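Local structure of ribokinase, putative (Burkholderia thailandensis, 3B1N) at residues 138-143 and 164-169. The protein is a nucleoside kinase of the ribokinase (PfkB) family that binds nucleosides and adenine nucleotides and probably transfers phosphate from ATP to the nucleoside. Residues are numbered along the deposited sequence; the frame is centred on the assembly and turned at random.
With MZR (5-hydroxy-1-(beta-D-ribofuranosyl)-1H-imidazole-4-carboxamide), chain F.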
loop_
_atom_site.group_PDB
_atom_site.type_symbol
_atom_site.label_atom_id
_atom_site.label_comp_id
_atom_site.label_asym_id
_atom_site.label_seq_id
_atom_site.Cartn_x
_atom_site.Cartn_y
_atom_site.Cartn_z
ATOM N N LEU B 138 -8.830 18.563 28.339
ATOM C CA LEU B 138 -7.676 18.379 27.471
ATOM C C LEU B 138 -8.221 17.706 26.219
ATOM O O LEU B 138 -9.188 16.960 26.281
ATOM C CB LEU B 138 -6.619 17.486 28.143
ATOM C CG LEU B 138 -5.325 17.152 27.395
ATOM C CD1 LEU B 138 -4.499 18.344 26.934
ATOM C CD2 LEU B 138 -4.445 16.140 28.195
ATOM N N ALA B 139 -7.585 17.993 25.081
ATOM C CA ALA B 139 -8.025 17.355 23.819
ATOM C C ALA B 139 -6.854 17.083 22.912
ATOM O O ALA B 139 -5.764 17.609 23.101
ATOM C CB ALA B 139 -9.039 18.260 23.100
ATOM N N ILE B 140 -7.115 16.301 21.856
ATOM C CA ILE B 140 -6.192 16.190 20.737
ATOM C C ILE B 140 -7.038 16.265 19.468
ATOM O O ILE B 140 -8.155 15.735 19.442
ATOM C CB ILE B 140 -5.424 14.828 20.775
ATOM C CG1 ILE B 140 -4.378 14.799 19.602
ATOM C CG2 ILE B 140 -6.336 13.612 20.865
ATOM C CD1 ILE B 140 -3.270 13.715 19.883
ATOM N N VAL B 141 -6.491 16.921 18.463
ATOM C CA VAL B 141 -7.098 16.921 17.118
ATOM C C VAL B 141 -6.111 16.189 16.211
ATOM O O VAL B 141 -4.996 16.661 15.961
ATOM C CB VAL B 141 -7.339 18.342 16.600
ATOM C CG1 VAL B 141 -7.887 18.288 15.123
ATOM C CG2 VAL B 141 -8.321 19.124 17.555
ATOM N N GLY B 142 -6.523 15.011 15.725
ATOM C CA GLY B 142 -5.678 14.221 14.871
ATOM C C GLY B 142 -6.265 14.086 13.484
ATOM O O GLY B 142 -7.291 14.716 13.178
ATOM N N PRO B 143 -5.665 13.239 12.645
ATOM C CA PRO B 143 -6.070 13.129 11.257
ATOM C C PRO B 143 -7.542 12.740 11.166
ATOM O O PRO B 143 -8.024 11.883 11.925
ATOM C CB PRO B 143 -5.206 11.992 10.729
ATOM C CG PRO B 143 -3.919 12.158 11.516
ATOM C CD PRO B 143 -4.448 12.455 12.919
ATOM N N ILE B 164 -3.511 19.064 21.926
ATOM C CA ILE B 164 -2.447 18.689 20.993
ATOM C C ILE B 164 -3.000 18.728 19.565
ATOM O O ILE B 164 -4.086 18.207 19.334
ATOM C CB ILE B 164 -2.003 17.224 21.278
ATOM C CG1 ILE B 164 -1.496 17.046 22.726
ATOM C CG2 ILE B 164 -0.863 16.839 20.265
ATOM C CD1 ILE B 164 -1.008 15.611 23.039
ATOM N N PHE B 165 -2.241 19.323 18.666
ATOM C CA PHE B 165 -2.533 19.284 17.221
ATOM C C PHE B 165 -1.607 18.257 16.573
ATOM O O PHE B 165 -0.384 18.371 16.655
ATOM C CB PHE B 165 -2.336 20.670 16.630
ATOM C CG PHE B 165 -2.586 20.754 15.145
ATOM C CD1 PHE B 165 -3.771 20.274 14.593
ATOM C CD2 PHE B 165 -1.656 21.363 14.329
ATOM C CE1 PHE B 165 -4.000 20.386 13.201
ATOM C CE2 PHE B 165 -1.855 21.442 12.951
ATOM C CZ PHE B 165 -3.037 20.952 12.408
ATOM N N ASP B 166 -2.206 17.248 15.933
ATOM C CA ASP B 166 -1.540 16.130 15.349
ATOM C C ASP B 166 -1.999 16.074 13.837
ATOM O O ASP B 166 -2.893 15.231 13.587
ATOM C CB ASP B 166 -2.091 14.990 16.254
ATOM C CG ASP B 166 -1.766 13.593 15.807
ATOM O OD1 ASP B 166 -0.752 13.392 15.125
ATOM O OD2 ASP B 166 -2.575 12.670 16.180
ATOM N N PRO B 167 -1.458 16.907 12.904
ATOM C CA PRO B 167 -1.984 16.914 11.527
ATOM C C PRO B 167 -1.775 15.552 10.847
ATOM O O PRO B 167 -2.680 15.063 10.129
ATOM C CB PRO B 167 -1.269 18.094 10.867
ATOM C CG PRO B 167 -0.013 18.352 11.706
ATOM C CD PRO B 167 -0.404 17.938 13.094
ATOM N N GLY B 168 -0.647 14.918 11.163
ATOM C CA GLY B 168 -0.398 13.517 10.778
ATOM C C GLY B 168 -0.663 13.275 9.292
ATOM O O GLY B 168 -0.282 14.041 8.427
ATOM N N GLN B 169 -1.335 12.174 9.035
ATOM C CA GLN B 169 -1.666 11.795 7.674
ATOM C C GLN B 169 -2.570 12.763 6.944
ATOM O O GLN B 169 -2.782 12.635 5.729
ATOM C CB GLN B 169 -2.334 10.427 7.723
ATOM C CG GLN B 169 -1.394 9.349 8.157
ATOM C CD GLN B 169 -1.637 8.900 9.569
ATOM O OE1 GLN B 169 -1.860 9.708 10.491
ATOM N NE2 GLN B 169 -1.571 7.586 9.761
HETATM N N1 MZR F . -6.972 10.427 7.790
HETATM O O3 MZR F . -6.857 8.560 9.861
HETATM C C4 MZR F . -5.970 7.963 8.939
HETATM C C5 MZR F . -5.614 8.494 7.643
HETATM C C6 MZR F . -6.131 9.728 7.047
HETATM O O6 MZR F . -5.728 9.985 5.892
HETATM N N7 MZR F . -4.745 7.567 7.156
HETATM C C8 MZR F . -4.594 6.589 8.079
HETATM N N9 MZR F . -5.349 6.819 9.191
HETATM C "C1'" MZR F . -5.401 6.002 10.415
HETATM C "C2'" MZR F . -5.570 4.502 10.251
HETATM O "O2'" MZR F . -6.968 4.244 10.335
HETATM C "C3'" MZR F . -4.695 3.942 11.401
HETATM O "O3'" MZR F . -5.370 3.172 12.399
HETATM C "C4'" MZR F . -4.047 5.155 12.014
HETATM O "O4'" MZR F . -4.099 6.120 10.980
HETATM C "C5'" MZR F . -2.615 4.875 12.407
HETATM O "O5'" MZR F . -2.112 6.096 13.011
#
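With CG1 of I140 anti to the backbone N (chi1 -176°) and CG2 of I164 likewise, the two isoleucines meet on one face of the sheet, where CG1 of I140 lies 3.8 Å from CB of I164. CD1 of I140 reaches CG2 of I164 and, at 3.9 Å, OD2 of D166; helix 251-264 covers this face through L260. The parallel strands 138-141 and 163-165, joined by helix 146-158 in a beta-alpha-beta crossover, are hydrogen-bonded from I164 N to A139 O, from V141 N to I164 O and, as the second strand ends, from D166 N to V141 O (each 2.9 Å). Beyond the strands, CA of G142 makes a CH...O contact of 3.2 Å with D166 O, and CD of P143 rests 3.3 Å from the same oxygen. D166 OD1 forms a salt bridge with NE of R256. The chain of Q169 bends at CD (chi2 105°). Its OE1 lies 3.4 Å from CG of P143, while NE2 approaches O4' of the mizoribine ribose at 3.2 Å. CB of P143 faces N1 of the carboxamide. The segments following two adjacent Rossmann-like strands thus bring an apolar proline and a polar amide to different parts of one nucleoside.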